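Local atomic coordinates of benzoate transport porin BenP (Acinetobacter baumannii AB307-0294, PDB entry 5DL8), a protein that probably forms a beta-barrel channel of the OprD family through the outer membrane and probably admits small solutes such as benzoate. Residues 93-96 and 100-103; 183-188 and 194-199; 224-229 and 294-299. All blocks are in the same frame, centred on the assembly; numbering follows the deposited sequence.

Interaction 1: residues 93-96 and 100-103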
loop_
_atom_site.group_PDB
_atom_site.type_symbol
_atom_site.label_atom_id
_atom_site.label_comp_id
_atom_site.label_asym_id
_atom_site.label_seq_id
_atom_site.Cartn_x
_atom_site.Cartn_y
_atom_site.Cartn_z
ATOM N N HIS A 93 10.384 -20.637 12.756
ATOM C CA HIS A 93 11.386 -19.949 13.566
ATOM C C HIS A 93 12.226 -18.915 12.788
ATOM O O HIS A 93 13.376 -18.636 13.129
ATOM C CB HIS A 93 12.308 -20.965 14.293
ATOM C CG HIS A 93 11.559 -21.883 15.199
ATOM N ND1 HIS A 93 11.417 -21.633 16.535
ATOM C CD2 HIS A 93 10.847 -23.005 14.953
ATOM C CE1 HIS A 93 10.716 -22.611 17.093
ATOM N NE2 HIS A 93 10.340 -23.441 16.153
ATOM N N VAL A 94 11.607 -18.280 11.811
ATOM C CA VAL A 94 12.171 -17.160 11.089
ATOM C C VAL A 94 11.029 -16.249 10.695
ATOM O O VAL A 94 9.936 -16.715 10.431
ATOM C CB VAL A 94 12.983 -17.650 9.818
ATOM C CG1 VAL A 94 12.096 -18.216 8.747
ATOM C CG2 VAL A 94 13.817 -16.546 9.146
ATOM N N ALA A 95 11.329 -14.934 10.574
ATOM C CA ALA A 95 10.384 -13.957 10.159
ATOM C C ALA A 95 9.850 -14.233 8.788
ATOM O O ALA A 95 10.524 -14.565 7.938
ATOM C CB ALA A 95 10.967 -12.564 10.225
ATOM N N ASP A 96 8.586 -14.023 8.621
ATOM C CA ASP A 96 7.906 -14.035 7.315
ATOM C C ASP A 96 7.418 -12.700 6.762
ATOM O O ASP A 96 7.029 -12.629 5.599
ATOM C CB ASP A 96 6.750 -15.154 7.330
ATOM C CG ASP A 96 5.577 -14.825 8.238
ATOM O OD1 ASP A 96 5.543 -13.747 8.938
ATOM O OD2 ASP A 96 4.646 -15.661 8.176
ATOM N N PRO A 100 3.468 -11.530 13.227
ATOM C CA PRO A 100 4.562 -11.066 14.071
ATOM C C PRO A 100 5.613 -12.169 14.226
ATOM O O PRO A 100 5.252 -13.411 14.073
ATOM C CB PRO A 100 3.884 -10.852 15.447
ATOM C CG PRO A 100 2.439 -10.687 15.143
ATOM C CD PRO A 100 2.172 -11.450 13.889
ATOM N N PHE A 101 6.791 -11.751 14.638
ATOM C CA PHE A 101 7.848 -12.635 14.907
ATOM C C PHE A 101 8.529 -12.243 16.198
ATOM O O PHE A 101 8.909 -11.097 16.405
ATOM C CB PHE A 101 8.836 -12.628 13.756
ATOM C CG PHE A 101 10.060 -13.541 13.959
ATOM C CD1 PHE A 101 9.911 -14.943 13.876
ATOM C CD2 PHE A 101 11.371 -12.987 14.125
ATOM C CE1 PHE A 101 11.028 -15.773 14.029
ATOM C CE2 PHE A 101 12.489 -13.831 14.276
ATOM C CZ PHE A 101 12.313 -15.216 14.208
ATOM N N ASN A 102 8.639 -13.152 17.121
ATOM C CA ASN A 102 9.374 -12.781 18.354
ATOM C C ASN A 102 10.877 -13.069 18.072
ATOM O O ASN A 102 11.322 -14.266 17.906
ATOM C CB ASN A 102 8.789 -13.565 19.512
ATOM C CG ASN A 102 9.443 -13.227 20.880
ATOM O OD1 ASN A 102 10.444 -12.586 20.962
ATOM N ND2 ASN A 102 8.864 -13.761 21.930
ATOM N N LYS A 103 11.638 -12.003 17.980
ATOM C CA LYS A 103 13.071 -12.067 17.656
ATOM C C LYS A 103 13.997 -12.612 18.702
ATOM O O LYS A 103 15.133 -12.932 18.387
ATOM C CB LYS A 103 13.686 -10.696 17.446
ATOM C CG LYS A 103 13.034 -9.706 16.516
ATOM C CD LYS A 103 14.026 -8.484 16.509
ATOM C CE LYS A 103 15.173 -8.744 15.533
ATOM N NZ LYS A 103 14.509 -8.591 14.182
#
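The benzene ring of Phe-101 lies against the backbone of residues 93-95, and nearly the whole contact consists of this one ring meeting peptide groups. The amide N of Ala-95 sits over the centre of one ring face, 3.5 Å above its plane. Earlier in the same loop, the carbonyl carbon of Val-94 comes within 3.4 Å of Phe-101 CE1, approaching obliquely, while the carbonyl carbon of His-93 lies at the ring edge, 3.6 Å from the same CE1.

One apolar side-chain contact adds to this. Ala-95 CB makes a CH-pi contact over the ring face, 4.3 Å from the centroid of Phe-101 and 26° off the normal; its nearest ring atom is CD2 of Phe-101, at 3.9 Å. The torsion of Phe-101 explains the reach: with CG anti to the backbone N (chi1 179°), the ring extends away from its own strand and toward the facing loop. Val-94 takes part through its backbone, its isopropyl group being directed to the other side, where it touches Lys-45.

The polar groups at the ends of the contact are held by other residues. His-93 ND1 is hydrogen-bonded to the carbonyl O of Gln-106. Asp-96 OD2 binds Ser-49, while OD1 accepts from the amides of Val-98 and Leu-99, which is consistent with its helping to hold the turn between the two segments. The arrangement is that of a loop folding back on itself: the connection after strand 72-87 turns round and rests on an aromatic residue of the short strand 101-102, at the surface of an OprD-type beta-barrel.

Interaction 2: residues 183-188 and 194-199; sequences FKKFSF and TKESDG
Lys-185 and Asp-198 mark the outer side of this contact, whereas Phe-186, Ser-187 and Phe-188 form its tight side by pairing with residues 195-197. On the tight side the backbones are joined directly. Phe-188 and Lys-195 are an antiparallel hydrogen-bonded pair, with each amide N 3.0 Å from the carbonyl O of the other residue. Ser-187 and Glu-196 form the adjoining non-hydrogen-bonded pair, their CA atoms 4.2 Å apart. Next, the amide of Ser-197 gives a 2.9 Å hydrogen bond to Phe-186 O, an oxygen that also receives a CA-H contact from Glu-196. Ser-187 CB is pressed to 3.2 Å from Lys-195 O and also meets the methyl CG2 of Thr-194, while its hydroxyl is hydrogen-bonded to Asp-297.

Beyond Phe-186 the chains separate and water enters. One water receives the amide H of Phe-186 and donates to Ser-197 O; another links Lys-185 O to Glu-196 OE2, so the opening is bridged rather than closed. With CG anti to its carbonyl carbon (chi1 -73°) and an extended chain beyond, Lys-185 runs its methylenes past Ser-197 O, CG at 3.4 Å. It lies alongside Asp-198, pointing the same way, and its NZ forms a salt bridge with OD1 of Asp-198 at 3.2 Å, nearly in line with the C-O bond. Glu-196 crosses this lysine at about a right angle; its OE2 touches Lys-185 CB, but the charged ends stay apart, Lys-185 NZ 5.1 Å from Glu-196 OE1, so any attraction is probably modest.

Ser-197 OG accepts from the amide of Gly-199, an ST turn, and is also bonded to Glu-223 O. Together these features describe a short beta hairpin, strands 187-190 and 193-196, whose open end is splayed and water-bridged.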
loop_
_atom_site.group_PDB
_atom_site.type_symbol
_atom_site.label_atom_id
_atom_site.label_comp_id
_atom_site.label_asym_id
_atom_site.label_seq_id
_atom_site.Cartn_x
_atom_site.Cartn_y
_atom_site.Cartn_z
ATOM N N PHE A 183 0.198 -0.396 18.026
ATOM C CA PHE A 183 0.470 0.895 17.371
ATOM C C PHE A 183 1.786 1.299 17.959
ATOM O O PHE A 183 1.914 1.336 19.170
ATOM C CB PHE A 183 -0.635 1.947 17.645
ATOM C CG PHE A 183 -1.830 1.730 16.795
ATOM C CD1 PHE A 183 -1.855 2.203 15.470
ATOM C CD2 PHE A 183 -2.902 0.936 17.273
ATOM C CE1 PHE A 183 -2.954 1.975 14.664
ATOM C CE2 PHE A 183 -3.984 0.629 16.450
ATOM C CZ PHE A 183 -4.022 1.176 15.133
ATOM N N LYS A 184 2.736 1.601 17.079
ATOM C CA LYS A 184 4.090 2.059 17.499
ATOM C C LYS A 184 4.514 3.272 16.641
ATOM O O LYS A 184 3.966 3.516 15.514
ATOM C CB LYS A 184 5.097 0.880 17.282
ATOM C CG LYS A 184 5.301 0.656 15.754
ATOM C CD LYS A 184 5.861 -0.676 15.255
ATOM C CE LYS A 184 7.165 -0.928 15.894
ATOM N NZ LYS A 184 7.416 -2.351 15.641
ATOM N N LYS A 185 5.549 3.952 17.125
ATOM C CA LYS A 185 6.169 5.030 16.360
ATOM C C LYS A 185 6.754 4.558 15.054
ATOM O O LYS A 185 7.289 3.425 14.987
ATOM C CB LYS A 185 7.289 5.696 17.155
ATOM C CG LYS A 185 6.712 6.537 18.265
ATOM C CD LYS A 185 7.756 7.087 19.259
ATOM C CE LYS A 185 7.069 8.050 20.211
ATOM N NZ LYS A 185 8.181 8.577 21.013
ATOM N N PHE A 186 6.696 5.410 14.038
ATOM C CA PHE A 186 7.441 5.189 12.784
ATOM C C PHE A 186 8.903 5.135 13.033
ATOM O O PHE A 186 9.387 5.769 13.986
ATOM C CB PHE A 186 7.239 6.422 11.831
ATOM C CG PHE A 186 5.843 6.539 11.192
ATOM C CD1 PHE A 186 5.486 5.728 10.146
ATOM C CD2 PHE A 186 4.906 7.453 11.674
ATOM C CE1 PHE A 186 4.188 5.781 9.602
ATOM C CE2 PHE A 186 3.677 7.560 11.109
ATOM C CZ PHE A 186 3.296 6.728 10.069
ATOM N N SER A 187 9.641 4.426 12.186
ATOM C CA SER A 187 11.062 4.423 12.373
ATOM C C SER A 187 11.842 4.220 11.069
ATOM O O SER A 187 11.286 3.786 10.076
ATOM C CB SER A 187 11.491 3.335 13.427
ATOM O OG SER A 187 11.031 2.005 13.095
ATOM N N PHE A 188 13.137 4.523 11.083
ATOM C CA PHE A 188 14.008 4.181 9.982
ATOM C C PHE A 188 15.272 3.548 10.591
ATOM O O PHE A 188 15.878 4.040 11.612
ATOM C CB PHE A 188 14.316 5.437 9.156
ATOM C CG PHE A 188 15.138 5.202 7.910
ATOM C CD1 PHE A 188 14.530 4.935 6.666
ATOM C CD2 PHE A 188 16.503 5.335 7.922
ATOM C CE1 PHE A 188 15.312 4.758 5.508
ATOM C CE2 PHE A 188 17.274 5.108 6.787
ATOM C CZ PHE A 188 16.689 4.843 5.562
ATOM N N THR A 194 18.476 1.598 14.558
ATOM C CA THR A 194 17.116 2.104 14.464
ATOM C C THR A 194 16.885 3.453 15.187
ATOM O O THR A 194 17.296 3.582 16.309
ATOM C CB THR A 194 16.067 1.059 14.942
ATOM O OG1 THR A 194 16.132 -0.097 14.067
ATOM C CG2 THR A 194 14.580 1.578 14.751
ATOM N N LYS A 195 16.252 4.420 14.532
ATOM C CA LYS A 195 15.752 5.644 15.128
ATOM C C LYS A 195 14.269 5.793 14.889
ATOM O O LYS A 195 13.771 5.497 13.799
ATOM C CB LYS A 195 16.437 6.799 14.517
ATOM C CG LYS A 195 16.601 7.967 15.502
ATOM C CD LYS A 195 16.590 9.279 14.713
ATOM C CE LYS A 195 17.040 10.518 15.498
ATOM N NZ LYS A 195 17.328 11.615 14.447
ATOM N N GLU A 196 13.554 6.263 15.916
ATOM C CA GLU A 196 12.093 6.493 15.883
ATOM C C GLU A 196 11.770 7.937 15.649
ATOM O O GLU A 196 12.555 8.785 16.039
ATOM C CB GLU A 196 11.492 6.175 17.259
ATOM C CG GLU A 196 11.740 4.740 17.742
ATOM C CD GLU A 196 11.052 4.404 19.020
ATOM O OE1 GLU A 196 11.564 4.834 20.053
ATOM O OE2 GLU A 196 10.017 3.724 18.967
ATOM N N SER A 197 10.588 8.193 15.119
ATOM C CA SER A 197 10.049 9.521 14.960
ATOM C C SER A 197 8.917 9.789 15.927
ATOM O O SER A 197 8.063 8.903 16.160
ATOM C CB SER A 197 9.465 9.583 13.531
ATOM O OG SER A 197 8.750 10.812 13.224
ATOM N N ASP A 198 8.834 11.019 16.426
ATOM C CA ASP A 198 7.627 11.483 17.119
ATOM C C ASP A 198 6.392 11.668 16.232
ATOM O O ASP A 198 5.251 11.652 16.720
ATOM C CB ASP A 198 7.898 12.726 17.946
ATOM C CG ASP A 198 8.827 12.446 19.142
ATOM O OD1 ASP A 198 8.999 11.282 19.562
ATOM O OD2 ASP A 198 9.393 13.390 19.676
ATOM N N GLY A 199 6.550 11.777 14.938
ATOM C CA GLY A 199 5.347 11.852 14.115
ATOM C C GLY A 199 5.561 12.285 12.688
ATOM O O GLY A 199 6.607 12.846 12.356
HETATM O O HOH W 1 9.085 1.994 16.650
HETATM O O HOH W 2 6.763 3.381 19.856
HETATM O O HOH W 3 5.753 8.134 14.828
#

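Interaction 3: residues 224-229 and 294-299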
loop_
_atom_site.group_PDB
_atom_site.type_symbol
_atom_site.label_atom_id
_atom_site.label_comp_id
_atom_site.label_asym_id
_atom_site.label_seq_id
_atom_site.Cartn_x
_atom_site.Cartn_y
_atom_site.Cartn_z
ATOM N N ASP A 224 12.472 13.933 12.444
ATOM C CA ASP A 224 13.840 13.375 12.843
ATOM C C ASP A 224 14.329 12.279 11.906
ATOM O O ASP A 224 15.387 11.708 12.099
ATOM C CB ASP A 224 13.874 12.754 14.280
ATOM C CG ASP A 224 12.933 13.479 15.317
ATOM O OD1 ASP A 224 13.343 14.626 15.569
ATOM O OD2 ASP A 224 11.829 12.880 15.842
ATOM N N LEU A 225 13.513 11.915 10.902
ATOM C CA LEU A 225 13.942 10.949 9.871
ATOM C C LEU A 225 14.188 11.672 8.492
ATOM O O LEU A 225 15.337 11.866 8.081
ATOM C CB LEU A 225 12.943 9.760 9.801
ATOM C CG LEU A 225 12.522 9.153 11.161
ATOM C CD1 LEU A 225 11.584 7.942 11.009
ATOM C CD2 LEU A 225 13.777 8.688 11.858
ATOM N N TYR A 226 13.134 12.103 7.809
ATOM C CA TYR A 226 13.248 12.693 6.467
ATOM C C TYR A 226 11.940 13.410 6.068
ATOM O O TYR A 226 10.833 13.190 6.624
ATOM C CB TYR A 226 13.717 11.655 5.427
ATOM C CG TYR A 226 12.768 10.439 5.193
ATOM C CD1 TYR A 226 11.730 10.496 4.260
ATOM C CD2 TYR A 226 12.988 9.206 5.839
ATOM C CE1 TYR A 226 10.846 9.385 4.062
ATOM C CE2 TYR A 226 12.181 8.120 5.650
ATOM C CZ TYR A 226 11.106 8.199 4.798
ATOM O OH TYR A 226 10.326 7.083 4.591
ATOM N N ASN A 227 12.117 14.295 5.133
ATOM C CA ASN A 227 11.025 15.072 4.509
ATOM C C ASN A 227 10.813 14.666 3.093
ATOM O O ASN A 227 11.742 14.424 2.358
ATOM C CB ASN A 227 11.380 16.553 4.633
ATOM C CG ASN A 227 11.438 16.983 6.105
ATOM O OD1 ASN A 227 10.661 16.497 6.940
ATOM N ND2 ASN A 227 12.411 17.808 6.445
ATOM N N LYS A 228 9.584 14.499 2.707
ATOM C CA LYS A 228 9.280 13.939 1.386
ATOM C C LYS A 228 8.298 14.812 0.621
ATOM O O LYS A 228 7.269 15.225 1.145
ATOM C CB LYS A 228 8.761 12.554 1.567
ATOM C CG LYS A 228 8.247 11.812 0.336
ATOM C CD LYS A 228 7.473 10.633 0.911
ATOM C CE LYS A 228 6.985 9.532 -0.059
ATOM N NZ LYS A 228 8.023 8.574 -0.569
ATOM N N HIS A 229 8.666 15.111 -0.617
ATOM C CA HIS A 229 7.749 15.774 -1.622
ATOM C C HIS A 229 7.370 14.758 -2.737
ATOM O O HIS A 229 8.221 13.999 -3.243
ATOM C CB HIS A 229 8.382 17.024 -2.291
ATOM C CG HIS A 229 8.733 18.110 -1.348
ATOM N ND1 HIS A 229 8.003 19.289 -1.251
ATOM C CD2 HIS A 229 9.774 18.245 -0.493
ATOM C CE1 HIS A 229 8.540 20.061 -0.321
ATOM N NE2 HIS A 229 9.620 19.465 0.144
ATOM N N PRO A 294 14.343 5.924 0.296
ATOM C CA PRO A 294 13.965 5.345 1.622
ATOM C C PRO A 294 12.525 4.933 1.783
ATOM O O PRO A 294 11.614 5.583 1.322
ATOM C CB PRO A 294 14.221 6.550 2.565
ATOM C CG PRO A 294 13.861 7.725 1.736
ATOM C CD PRO A 294 14.267 7.411 0.325
ATOM N N LEU A 295 12.315 3.905 2.540
ATOM C CA LEU A 295 10.997 3.429 3.022
ATOM C C LEU A 295 11.112 3.334 4.558
ATOM O O LEU A 295 12.144 2.996 5.053
ATOM C CB LEU A 295 10.752 2.029 2.412
ATOM C CG LEU A 295 10.392 2.330 0.975
ATOM C CD1 LEU A 295 11.339 1.819 -0.129
ATOM C CD2 LEU A 295 8.895 2.314 0.709
ATOM N N PRO A 296 10.050 3.669 5.294
ATOM C CA PRO A 296 9.988 3.454 6.665
ATOM C C PRO A 296 10.048 1.949 7.042
ATOM O O PRO A 296 9.782 1.101 6.218
ATOM C CB PRO A 296 8.701 4.122 7.104
ATOM C CG PRO A 296 7.960 4.592 5.836
ATOM C CD PRO A 296 8.794 4.202 4.665
ATOM N N ASP A 297 10.469 1.666 8.287
ATOM C CA ASP A 297 10.502 0.285 8.825
ATOM C C ASP A 297 9.061 -0.228 8.877
ATOM O O ASP A 297 8.114 0.535 8.773
ATOM C CB ASP A 297 11.074 0.197 10.260
ATOM C CG ASP A 297 12.483 0.677 10.410
ATOM O OD1 ASP A 297 13.245 0.549 9.496
ATOM O OD2 ASP A 297 12.895 1.132 11.502
ATOM N N GLY A 298 8.906 -1.509 8.894
ATOM C CA GLY A 298 7.568 -2.138 9.093
ATOM C C GLY A 298 6.798 -2.398 7.809
ATOM O O GLY A 298 5.529 -2.594 7.830
ATOM N N PHE A 299 7.567 -2.385 6.690
ATOM C CA PHE A 299 7.139 -2.908 5.368
ATOM C C PHE A 299 6.061 -2.026 4.763
ATOM O O PHE A 299 5.205 -2.505 3.950
ATOM C CB PHE A 299 6.678 -4.441 5.452
ATOM C CG PHE A 299 7.655 -5.326 6.227
ATOM C CD1 PHE A 299 8.934 -5.605 5.705
ATOM C CD2 PHE A 299 7.348 -5.746 7.534
ATOM C CE1 PHE A 299 9.872 -6.307 6.488
ATOM C CE2 PHE A 299 8.277 -6.448 8.303
ATOM C CZ PHE A 299 9.531 -6.724 7.773
HETATM O O HOH W 4 9.439 7.132 1.717
#
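Tyr-226 and Pro-294 meet face to edge: the CB-CG edge of the Pro-294 ring points into one face of the phenol. Pro-294 CG stands over the centre of that face, 4.1 Å from the centroid and only 9° off the normal, a well-centred CH-pi contact. Pro-294 CB is displaced toward one side of the ring, 4.0 Å from CE2 of Tyr-226.

The phenol reaches the proline through a less common rotamer. Its CG stands between the backbone N and the carbonyl carbon (chi1 62°), and chi2 of 88° turns the ring roughly perpendicular to the CA-CB-CG plane. The hydroxyl is thereby carried to Pro-296, whose side chain crosses that of the tyrosine at about a right angle, with Tyr-226 OH 3.3 Å from Pro-296 CD. The imide N of Pro-296 has no hydrogen and is no useful acceptor, so the approach is packing.

Polar satisfaction comes through one water, which lies 3.0 Å from Tyr-226 OH, donates to Pro-294 O at 2.7 Å and accepts from Lys-228 NZ at 3.1 Å. Lys-228, two residues along the strand, has a chain extended as far as CE before the last bond turns NZ toward the water; the same NZ is hydrogen-bonded to Tyr-293 OH.

Tyr-226 is itself part of a classic beta bulge, in which it and Leu-225 both face Leu-222. Strand 226-238 pairs with strands 213-222 and 243-255, and the loop between strands 278-288 and 319-328 lies against its beginning, with Phe-188 of strand 187-190 touching both Tyr-226 and Pro-294.

In the fold
The three contacts follow one another along the chain, each closing before the next opens. Interactions 2 and 3 are neighbours, with centres about 9 Å apart, and they touch directly, through the serine-aspartate bond and through Lys-195 NZ, 3.0 Å from Asp-224 O. The hairpin of residues 187-196 is thereby tied both to the loop 294-299 and to the approach to strand 226-238. Interaction 1 stands apart, its centre about 20 Å from that of interaction 2 and 23 Å from that of interaction 3. It folds a loop at the surface, whereas interactions 2 and 3 join a small hairpin, a long loop and the start of a barrel strand into one cluster, probably helping to shape the loop region of the porin.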